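Long-range contacts in putative aliphatic sulfonates-binding protein (Escherichia coli, PDB 2X26), which probably serves as the periplasmic solute-binding component of an ABC transport system that takes up aliphatic sulfonates: residues 55-61 / 184-190; 71-77 / 280-285; 86-91 / 154-160. The contacts are given in a common frame with arbitrary orientation. Where two conformers were deposited one is given. Residue numbers count along the deposited sequence, not the author numbering.

Interaction 1: residues 55-61 / 184-190; sequences DLGSTGD and TGSFYLA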
loop_
_atom_site.group_PDB
_atom_site.type_symbol
_atom_site.label_atom_id
_atom_site.label_comp_id
_atom_site.label_asym_id
_atom_site.label_seq_id
_atom_site.Cartn_x
_atom_site.Cartn_y
_atom_site.Cartn_z
ATOM N N ASP A 55 -8.752 -12.987 -2.117
ATOM C CA ASP A 55 -8.937 -13.122 -0.687
ATOM C C ASP A 55 -8.073 -12.184 0.149
ATOM O O ASP A 55 -8.432 -11.907 1.273
ATOM C CB ASP A 55 -8.591 -14.558 -0.265
ATOM C CG ASP A 55 -9.365 -15.559 -1.034
ATOM O OD1 ASP A 55 -10.606 -15.471 -1.016
ATOM O OD2 ASP A 55 -8.771 -16.441 -1.685
ATOM N N LEU A 56 -6.971 -11.687 -0.408
ATOM C CA LEU A 56 -6.027 -10.888 0.368
ATOM C C LEU A 56 -5.425 -9.908 -0.600
ATOM O O LEU A 56 -5.071 -10.306 -1.730
ATOM C CB LEU A 56 -4.919 -11.803 0.943
ATOM C CG LEU A 56 -3.795 -11.144 1.740
ATOM C CD1 LEU A 56 -4.384 -10.561 3.029
ATOM C CD2 LEU A 56 -2.730 -12.199 2.077
ATOM N N GLY A 57 -5.254 -8.651 -0.166
ATOM C CA GLY A 57 -4.682 -7.641 -1.052
ATOM C C GLY A 57 -3.805 -6.625 -0.342
ATOM O O GLY A 57 -3.920 -6.443 0.869
ATOM N N SER A 58 -2.878 -6.038 -1.108
ATOM C CA SER A 58 -1.979 -5.009 -0.617
ATOM C C SER A 58 -2.332 -3.658 -1.282
ATOM O O SER A 58 -2.471 -3.575 -2.514
ATOM C CB SER A 58 -0.581 -5.430 -1.070
ATOM O OG SER A 58 0.244 -4.297 -1.206
ATOM N N THR A 59 -2.485 -2.606 -0.492
ATOM C CA THR A 59 -2.745 -1.254 -1.030
ATOM C C THR A 59 -2.191 -0.239 -0.038
ATOM O O THR A 59 -1.817 -0.587 1.078
ATOM C CB THR A 59 -4.264 -0.855 -1.305
ATOM O OG1 THR A 59 -4.856 -0.409 -0.093
ATOM C CG2 THR A 59 -5.139 -1.961 -1.924
ATOM N N GLY A 60 -2.123 1.008 -0.476
ATOM C CA GLY A 60 -1.726 2.115 0.384
ATOM C C GLY A 60 -2.829 2.474 1.349
ATOM O O GLY A 60 -3.853 1.794 1.415
ATOM N N ASP A 61 -2.642 3.574 2.072
ATOM C CA ASP A 61 -3.627 3.970 3.079
ATOM C C ASP A 61 -4.913 4.602 2.489
ATOM O O ASP A 61 -5.995 4.583 3.135
ATOM C CB ASP A 61 -2.983 4.867 4.144
ATOM C CG ASP A 61 -2.270 6.092 3.581
ATOM O OD1 ASP A 61 -1.601 5.983 2.529
ATOM O OD2 ASP A 61 -2.356 7.183 4.243
ATOM N N THR A 184 0.856 7.202 7.703
ATOM C CA THR A 184 0.212 6.039 8.348
ATOM C C THR A 184 0.856 4.669 8.066
ATOM O O THR A 184 1.032 3.837 8.971
ATOM C CB THR A 184 -1.228 5.996 7.827
ATOM O OG1 THR A 184 -1.855 7.207 8.232
ATOM C CG2 THR A 184 -2.028 4.775 8.403
ATOM N N GLY A 185 1.195 4.441 6.808
ATOM C CA GLY A 185 1.755 3.138 6.424
ATOM C C GLY A 185 0.912 2.527 5.288
ATOM O O GLY A 185 -0.047 3.137 4.849
ATOM N N SER A 186 1.302 1.356 4.781
ATOM C CA SER A 186 0.463 0.696 3.765
ATOM C C SER A 186 -0.142 -0.528 4.382
ATOM O O SER A 186 0.293 -1.000 5.454
ATOM C CB SER A 186 1.257 0.307 2.523
ATOM O OG SER A 186 2.429 -0.414 2.884
ATOM N N PHE A 187 -1.167 -1.052 3.740
ATOM C CA PHE A 187 -1.994 -2.077 4.408
ATOM C C PHE A 187 -2.181 -3.375 3.650
ATOM O O PHE A 187 -1.973 -3.444 2.421
ATOM C CB PHE A 187 -3.384 -1.532 4.675
ATOM C CG PHE A 187 -3.416 -0.442 5.706
ATOM C CD1 PHE A 187 -3.265 -0.734 7.076
ATOM C CD2 PHE A 187 -3.579 0.861 5.299
ATOM C CE1 PHE A 187 -3.356 0.296 8.065
ATOM C CE2 PHE A 187 -3.630 1.935 6.261
ATOM C CZ PHE A 187 -3.513 1.645 7.650
ATOM N N TYR A 188 -2.523 -4.419 4.407
ATOM C CA TYR A 188 -3.000 -5.672 3.836
ATOM C C TYR A 188 -4.435 -5.765 4.275
ATOM O O TYR A 188 -4.725 -5.473 5.432
ATOM C CB TYR A 188 -2.214 -6.849 4.387
ATOM C CG TYR A 188 -0.817 -6.795 3.862
ATOM C CD1 TYR A 188 0.148 -6.014 4.502
ATOM C CD2 TYR A 188 -0.492 -7.464 2.684
ATOM C CE1 TYR A 188 1.441 -5.950 3.976
ATOM C CE2 TYR A 188 0.798 -7.408 2.153
ATOM C CZ TYR A 188 1.749 -6.634 2.814
ATOM O OH TYR A 188 3.025 -6.558 2.285
ATOM N N LEU A 189 -5.314 -6.085 3.317
ATOM C CA LEU A 189 -6.741 -6.227 3.593
ATOM C C LEU A 189 -7.294 -7.581 3.174
ATOM O O LEU A 189 -6.798 -8.228 2.236
ATOM C CB LEU A 189 -7.531 -5.099 2.897
ATOM C CG LEU A 189 -7.210 -3.689 3.511
ATOM C CD1 LEU A 189 -6.198 -3.037 2.592
ATOM C CD2 LEU A 189 -8.463 -2.891 3.674
ATOM N N ALA A 190 -8.355 -7.996 3.867
ATOM C CA ALA A 190 -9.089 -9.205 3.515
ATOM C C ALA A 190 -10.544 -9.008 3.813
ATOM O O ALA A 190 -10.885 -8.105 4.522
ATOM C CB ALA A 190 -8.579 -10.389 4.331
HETATM O O HOH W 1 0.694 -3.096 1.473
HETATM O O HOH W 2 -3.693 7.536 6.325
HETATM O O HOH W 3 0.619 3.835 1.972
HETATM O O HOH W 4 -0.149 8.415 5.023
HETATM O O HOH W 5 1.452 6.000 4.232
#
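Phe187 lays its ring edge against Asp61: CE2 of Phe187 comes to 3.7 Å from CB of Asp61, and its CD2 lies 4.0 Å from Gly60 O, both near the ring plane. Beside this ring the backbones of strands 56-59 and 186-190 run antiparallel, their axes 4.7 Å apart at closest approach and at 159°. Two hydrogen-bonded pairs fix the register. Gly57 N to Leu189 O is 2.9 Å and Leu189 N to Gly57 O 2.8 Å; Thr59 N to Phe187 O is 3.1 Å and Phe187 N to Thr59 O 2.8 Å. Between them Ser58 faces Tyr188 as a non-hydrogen-bonded pair with CA atoms 4.6 Å apart, supplemented by the CA-H...O contacts Tyr188 CA to Gly57 O (3.2 Å) and Ser58 CA to Phe187 O (3.4 Å). At this pair water 1 accepts from Ser58 OG (3.0 Å), which also bonds Ser13, and donates to Phe187 O (2.9 Å). Strand 186-191 is the antiparallel member of a five-stranded mixed sheet, in one lobe of the two-lobed fold of periplasmic binding proteins. On one face, Leu56 and Tyr188 pack against helix 199-218; on the other, Thr59 and Leu189 meet Pro64 of helix 62-69. Past the strands, water takes over. Asp61 OD2 receives water 2 at 2.5 Å and water 4 at 2.6 Å; these waters accept from Thr184 OG1 (2.7 Å) and Thr184 N (3.1 Å). Gly185 has phi 124° and psi 178°, where a CB would collide with the preceding carbonyl oxygen.

Interaction 2: residues 71-77 / 280-285; sequences GADLVYV and IRQRIW
Arg283, Tyr76 and Trp285 carry most of the buried surface where edge strand 74-80 meets the 3-10 turn 280-283 (Arg283 N to Ile280 O 2.9 Å) and the extended residues after it. Val75 and Tyr76 are in beta conformation (phi/psi -108/147° and -81/114°). CA atoms pair as Val75-Arg283 (4.6 Å), Tyr76-Ile284 (5.0 Å) and Val77-Trp285 (5.2 Å). A single bridge joins the backbones: Tyr76 N donates to Arg283 O (2.8 Å), and Trp285 N to Tyr76 O (3.0 Å). Arg283 (m, m, t at -152°, chi4 -77°) folds NE and NH2 back to Ala72 O, at 2.9 and 2.8 Å. Tyr76 (chi1 m) sets OH 3.6 Å from Ile280 CD1 and CE2 3.9 Å from Arg283 CB, while its hydroxyl hydrogen-bonds Gln261. Trp285 (chi1 t, chi2 64°) places CE3 3.6 Å from Val77 CG1. This C-terminal segment covers the sheet's edge. Asp73 OD1, salt-bridged to Arg192, is 4.1 Å from Arg283 NE, beyond a salt bridge: the fixed contact is hydrogen-bonded, to an uncharged carbonyl.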
loop_
_atom_site.group_PDB
_atom_site.type_symbol
_atom_site.label_atom_id
_atom_site.label_comp_id
_atom_site.label_asym_id
_atom_site.label_seq_id
_atom_site.Cartn_x
_atom_site.Cartn_y
_atom_site.Cartn_z
ATOM N N GLY A 71 -19.330 1.302 2.194
ATOM C CA GLY A 71 -19.947 0.161 2.853
ATOM C C GLY A 71 -19.199 -1.165 2.716
ATOM O O GLY A 71 -19.655 -2.143 3.294
ATOM N N ALA A 72 -18.042 -1.231 2.050
ATOM C CA ALA A 72 -17.344 -2.509 1.985
ATOM C C ALA A 72 -16.886 -2.918 3.379
ATOM O O ALA A 72 -16.453 -2.067 4.192
ATOM C CB ALA A 72 -16.215 -2.491 0.992
ATOM N N ASP A 73 -17.043 -4.194 3.703
ATOM C CA ASP A 73 -16.713 -4.667 5.059
ATOM C C ASP A 73 -15.269 -5.202 5.107
ATOM O O ASP A 73 -14.928 -6.047 5.936
ATOM C CB ASP A 73 -17.702 -5.730 5.540
ATOM C CG ASP A 73 -17.543 -6.069 7.048
ATOM O OD1 ASP A 73 -17.032 -5.238 7.849
ATOM O OD2 ASP A 73 -17.936 -7.197 7.429
ATOM N N LEU A 74 -14.405 -4.652 4.283
ATOM C CA LEU A 74 -13.020 -5.158 4.196
ATOM C C LEU A 74 -12.210 -4.749 5.400
ATOM O O LEU A 74 -12.283 -3.596 5.817
ATOM C CB LEU A 74 -12.369 -4.560 2.989
ATOM C CG LEU A 74 -13.189 -4.760 1.742
ATOM C CD1 LEU A 74 -12.447 -4.032 0.601
ATOM C CD2 LEU A 74 -13.353 -6.261 1.427
ATOM N N VAL A 75 -11.448 -5.670 5.973
ATOM C CA VAL A 75 -10.776 -5.411 7.248
ATOM C C VAL A 75 -9.294 -5.245 7.013
ATOM O O VAL A 75 -8.723 -5.905 6.106
ATOM C CB VAL A 75 -11.018 -6.534 8.263
ATOM C CG1 VAL A 75 -12.490 -6.556 8.658
ATOM C CG2 VAL A 75 -10.590 -7.907 7.755
ATOM N N TYR A 76 -8.670 -4.386 7.837
ATOM C CA TYR A 76 -7.220 -4.234 7.826
ATOM C C TYR A 76 -6.621 -5.379 8.638
ATOM O O TYR A 76 -6.846 -5.472 9.855
ATOM C CB TYR A 76 -6.836 -2.914 8.487
ATOM C CG TYR A 76 -7.403 -1.672 7.842
ATOM C CD1 TYR A 76 -6.710 -1.009 6.801
ATOM C CD2 TYR A 76 -8.573 -1.124 8.289
ATOM C CE1 TYR A 76 -7.225 0.164 6.207
ATOM C CE2 TYR A 76 -9.118 0.044 7.709
ATOM C CZ TYR A 76 -8.433 0.680 6.665
ATOM O OH TYR A 76 -8.939 1.840 6.094
ATOM N N VAL A 77 -5.893 -6.253 7.973
ATOM C CA VAL A 77 -5.274 -7.380 8.643
ATOM C C VAL A 77 -3.812 -7.105 9.055
ATOM O O VAL A 77 -3.294 -7.785 9.943
ATOM C CB VAL A 77 -5.364 -8.735 7.857
ATOM C CG1 VAL A 77 -6.821 -9.329 7.866
ATOM C CG2 VAL A 77 -4.742 -8.623 6.433
ATOM N N ILE A 280 -12.988 3.764 11.246
ATOM C CA ILE A 280 -11.859 2.913 10.859
ATOM C C ILE A 280 -11.621 1.769 11.854
ATOM O O ILE A 280 -11.303 0.645 11.439
ATOM C CB ILE A 280 -10.523 3.730 10.698
ATOM C CG1 ILE A 280 -10.665 4.719 9.532
ATOM C CG2 ILE A 280 -9.236 2.781 10.584
ATOM C CD1 ILE A 280 -10.895 4.008 8.212
ATOM N N ARG A 281 -11.787 2.053 13.152
ATOM C CA ARG A 281 -11.520 1.029 14.140
ATOM C C ARG A 281 -12.412 -0.205 14.003
ATOM O O ARG A 281 -11.968 -1.287 14.331
ATOM C CB ARG A 281 -11.604 1.588 15.557
ATOM C CG ARG A 281 -10.405 2.512 15.856
ATOM C CD ARG A 281 -10.754 3.387 17.022
ATOM N NE ARG A 281 -9.733 4.370 17.343
ATOM C CZ ARG A 281 -9.722 5.631 16.904
ATOM N NH1 ARG A 281 -10.660 6.070 16.071
ATOM N NH2 ARG A 281 -8.766 6.452 17.312
ATOM N N GLN A 282 -13.633 -0.046 13.491
ATOM C CA GLN A 282 -14.555 -1.180 13.272
ATOM C C GLN A 282 -14.005 -2.152 12.200
ATOM O O GLN A 282 -14.361 -3.347 12.182
ATOM C CB GLN A 282 -15.959 -0.632 12.873
ATOM C CG GLN A 282 -17.146 -1.649 12.857
ATOM C CD GLN A 282 -17.272 -2.528 11.601
ATOM O OE1 GLN A 282 -16.936 -2.127 10.460
ATOM N NE2 GLN A 282 -17.777 -3.745 11.811
ATOM N N ARG A 283 -13.124 -1.631 11.331
ATOM C CA ARG A 283 -12.545 -2.385 10.224
ATOM C C ARG A 283 -11.170 -2.971 10.552
ATOM O O ARG A 283 -10.540 -3.533 9.668
ATOM C CB ARG A 283 -12.426 -1.514 8.957
ATOM C CG ARG A 283 -13.748 -0.948 8.433
ATOM C CD ARG A 283 -14.719 -2.040 7.984
ATOM N NE ARG A 283 -15.627 -1.538 6.940
ATOM C CZ ARG A 283 -16.684 -0.757 7.157
ATOM N NH1 ARG A 283 -16.974 -0.337 8.384
ATOM N NH2 ARG A 283 -17.448 -0.365 6.133
ATOM N N ILE A 284 -10.698 -2.823 11.795
ATOM C CA ILE A 284 -9.413 -3.381 12.196
ATOM C C ILE A 284 -9.598 -4.838 12.652
ATOM O O ILE A 284 -10.451 -5.118 13.497
ATOM C CB ILE A 284 -8.695 -2.452 13.214
ATOM C CG1 ILE A 284 -8.187 -1.221 12.454
ATOM C CG2 ILE A 284 -7.499 -3.144 13.850
ATOM C CD1 ILE A 284 -7.708 -0.123 13.307
ATOM N N TRP A 285 -8.873 -5.767 12.020
ATOM C CA TRP A 285 -8.909 -7.166 12.424
ATOM C C TRP A 285 -7.977 -7.375 13.602
ATOM O O TRP A 285 -6.774 -7.025 13.531
ATOM C CB TRP A 285 -8.554 -8.086 11.263
ATOM C CG TRP A 285 -8.534 -9.582 11.587
ATOM C CD1 TRP A 285 -9.586 -10.344 11.963
ATOM C CD2 TRP A 285 -7.385 -10.456 11.554
ATOM N NE1 TRP A 285 -9.178 -11.657 12.183
ATOM C CE2 TRP A 285 -7.832 -11.749 11.920
ATOM C CE3 TRP A 285 -6.023 -10.265 11.239
ATOM C CZ2 TRP A 285 -6.968 -12.866 11.976
ATOM C CZ3 TRP A 285 -5.143 -11.365 11.290
ATOM C CH2 TRP A 285 -5.623 -12.663 11.667
HETATM O O HOH W 6 -4.594 -5.988 12.359
#

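Interaction 3: residues 86-91 / 154-160; sequences AEVILV and DAWAIWD
Leu90 centres one apolar face, its CD1 4.1 Å from Ile158 CG2 and 4.2 Å from Trp156 CE3; Val88 CG2 adds a 4.2 Å contact to Ile158 CG2. Leu90 is m,t and Trp156 has chi1 t. Helix 162-169 covers this side through Tyr163. On the opposite face Ile89 (m,t) sets CG1 4.1 Å from Ala157 CB and CG2 4.0 Å from Ala155 CB, against Leu119 and Leu120 of helix 115-126. Strands 87-91 and 155-159 carry these residues antiparallel, their axes 4.5 Å apart at closest approach and at 160°. Hydrogen-bonded pairs are Val88-Ile158 (Val88 N to Ile158 O 3.0 Å, Ile158 N to Val88 O 2.9 Å) and Leu90-Trp156 (Leu90 N to Trp156 O 2.8 Å, Trp156 N to Leu90 O 3.0 Å). Ile89-Ala157, CA atoms 4.2 Å apart, and Glu87-Trp159, 4.6 Å, are non-hydrogen-bonded. Strand 87-92 is the antiparallel member of a second five-stranded mixed sheet, consistent with the other lobe of a periplasmic binding protein. Toward the polar end, Trp159 (chi1 p) stacks edge-to-face with Tyr162, and Glu87 OE2, bonded to Ser115, lies 3.8 Å from Trp159 CB. Beyond it Asp160 N makes a weak 3.1 Å hydrogen bond to Ala86 O, while Asp160 OD1 bonds Ser164.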
loop_
_atom_site.group_PDB
_atom_site.type_symbol
_atom_site.label_atom_id
_atom_site.label_comp_id
_atom_site.label_asym_id
_atom_site.label_seq_id
_atom_site.Cartn_x
_atom_site.Cartn_y
_atom_site.Cartn_z
ATOM N N ALA A 86 9.779 8.397 0.142
ATOM C CA ALA A 86 9.329 7.885 -1.137
ATOM C C ALA A 86 8.132 8.682 -1.700
ATOM O O ALA A 86 7.664 8.430 -2.800
ATOM C CB ALA A 86 8.930 6.420 -0.910
ATOM N N GLU A 87 7.602 9.632 -0.936
ATOM C CA GLU A 87 6.399 10.380 -1.352
ATOM C C GLU A 87 6.793 11.873 -1.327
ATOM O O GLU A 87 7.107 12.382 -0.293
ATOM C CB GLU A 87 5.277 10.044 -0.348
ATOM C CG GLU A 87 3.892 10.600 -0.674
ATOM C CD GLU A 87 3.072 9.601 -1.519
ATOM O OE1 GLU A 87 3.084 8.405 -1.158
ATOM O OE2 GLU A 87 2.444 10.025 -2.507
ATOM N N VAL A 88 6.793 12.555 -2.476
ATOM C CA VAL A 88 7.431 13.888 -2.602
ATOM C C VAL A 88 6.662 14.954 -3.387
ATOM O O VAL A 88 5.771 14.637 -4.180
ATOM C CB VAL A 88 8.821 13.722 -3.258
ATOM C CG1 VAL A 88 9.697 12.773 -2.423
ATOM C CG2 VAL A 88 8.670 13.223 -4.743
ATOM N N ILE A 89 7.016 16.224 -3.150
ATOM C CA ILE A 89 6.716 17.310 -4.072
ATOM C C ILE A 89 8.028 17.720 -4.749
ATOM O O ILE A 89 9.017 18.056 -4.051
ATOM C CB ILE A 89 6.115 18.516 -3.313
ATOM C CG1 ILE A 89 4.845 18.106 -2.584
ATOM C CG2 ILE A 89 5.857 19.716 -4.276
ATOM C CD1 ILE A 89 4.228 19.253 -1.678
ATOM N N LEU A 90 8.052 17.643 -6.074
ATOM C CA LEU A 90 9.225 18.003 -6.843
ATOM C C LEU A 90 9.077 19.338 -7.492
ATOM O O LEU A 90 8.008 19.680 -8.001
ATOM C CB LEU A 90 9.427 17.012 -7.980
ATOM C CG LEU A 90 9.756 15.568 -7.630
ATOM C CD1 LEU A 90 9.686 14.759 -8.917
ATOM C CD2 LEU A 90 11.173 15.435 -6.974
ATOM N N VAL A 91 10.184 20.061 -7.538
ATOM C CA VAL A 91 10.263 21.289 -8.341
ATOM C C VAL A 91 11.522 21.193 -9.131
ATOM O O VAL A 91 12.324 20.307 -8.862
ATOM C CB VAL A 91 10.287 22.575 -7.466
ATOM C CG1 VAL A 91 8.961 22.683 -6.694
ATOM C CG2 VAL A 91 11.453 22.505 -6.435
ATOM N N ASP A 154 4.445 24.099 -11.999
ATOM C CA ASP A 154 5.684 24.414 -11.293
ATOM C C ASP A 154 6.163 23.355 -10.341
ATOM O O ASP A 154 7.315 23.375 -9.925
ATOM C CB ASP A 154 5.573 25.768 -10.611
ATOM C CG ASP A 154 5.278 26.848 -11.635
ATOM O OD1 ASP A 154 6.000 26.858 -12.672
ATOM O OD2 ASP A 154 4.277 27.554 -11.457
ATOM N N ALA A 155 5.273 22.443 -9.975
ATOM C CA ALA A 155 5.606 21.402 -9.027
ATOM C C ALA A 155 4.765 20.166 -9.333
ATOM O O ALA A 155 3.671 20.294 -9.898
ATOM C CB ALA A 155 5.346 21.869 -7.586
ATOM N N TRP A 156 5.273 18.993 -8.949
ATOM C CA TRP A 156 4.629 17.709 -9.210
ATOM C C TRP A 156 4.688 16.898 -7.913
ATOM O O TRP A 156 5.771 16.598 -7.367
ATOM C CB TRP A 156 5.322 16.964 -10.363
ATOM C CG TRP A 156 4.734 15.619 -10.739
ATOM C CD1 TRP A 156 3.461 15.206 -10.561
ATOM C CD2 TRP A 156 5.401 14.565 -11.433
ATOM N NE1 TRP A 156 3.292 13.931 -11.058
ATOM C CE2 TRP A 156 4.475 13.524 -11.606
ATOM C CE3 TRP A 156 6.716 14.385 -11.886
ATOM C CZ2 TRP A 156 4.802 12.319 -12.219
ATOM C CZ3 TRP A 156 7.041 13.178 -12.513
ATOM C CH2 TRP A 156 6.091 12.172 -12.667
ATOM N N ALA A 157 3.519 16.582 -7.389
ATOM C CA ALA A 157 3.470 15.754 -6.180
ATOM C C ALA A 157 3.229 14.336 -6.655
ATOM O O ALA A 157 2.262 14.072 -7.386
ATOM C CB ALA A 157 2.360 16.240 -5.251
ATOM N N ILE A 158 4.154 13.440 -6.310
ATOM C CA ILE A 158 4.185 12.080 -6.872
ATOM C C ILE A 158 4.901 11.085 -5.969
ATOM O O ILE A 158 5.656 11.468 -5.064
ATOM C CB ILE A 158 4.866 12.121 -8.315
ATOM C CG1 ILE A 158 4.646 10.804 -9.105
ATOM C CG2 ILE A 158 6.320 12.528 -8.213
ATOM C CD1 ILE A 158 3.174 10.479 -9.384
ATOM N N TRP A 159 4.614 9.790 -6.183
ATOM C CA TRP A 159 5.207 8.699 -5.433
ATOM C C TRP A 159 6.307 7.970 -6.225
ATOM O O TRP A 159 6.491 8.190 -7.429
ATOM C CB TRP A 159 4.121 7.707 -5.008
ATOM C CG TRP A 159 3.277 7.187 -6.141
ATOM C CD1 TRP A 159 3.472 6.060 -6.855
ATOM C CD2 TRP A 159 2.066 7.799 -6.662
ATOM N NE1 TRP A 159 2.464 5.907 -7.808
ATOM C CE2 TRP A 159 1.582 6.959 -7.690
ATOM C CE3 TRP A 159 1.325 8.948 -6.311
ATOM C CZ2 TRP A 159 0.394 7.244 -8.420
ATOM C CZ3 TRP A 159 0.129 9.216 -7.027
ATOM C CH2 TRP A 159 -0.297 8.392 -8.071
ATOM N N ASP A 160 7.059 7.136 -5.527
ATOM C CA ASP A 160 8.057 6.264 -6.172
ATOM C C ASP A 160 7.324 5.107 -6.867
ATOM O O ASP A 160 6.351 4.546 -6.316
ATOM C CB ASP A 160 8.976 5.717 -5.079
ATOM C CG ASP A 160 10.406 6.176 -5.196
ATOM O OD1 ASP A 160 10.805 6.645 -6.298
ATOM O OD2 ASP A 160 11.158 5.943 -4.176
#

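How the interactions relate
Interactions 1 and 2, centres 11 Å apart, both reach one sheet through neighbouring strands 186-191 and 74-80. They touch through probable hydrogen bonds, Val75 N to Ala190 O and Val77 N to Tyr188 O, both 2.9 Å, and through the rings of Phe187 and Tyr76 (CD1 to CD1 3.5 Å). Interaction 3 lies in the second sheet, its centre 22 and 30 Å from those of interactions 1 and 2; it is nested in the chain loops both close. In this family solute binds in the cleft between lobes; a glycerol about 4 Å from the Ser186 side chain may mark a pocket but probably comes from crystallisation, so it does not locate the sulfonate site.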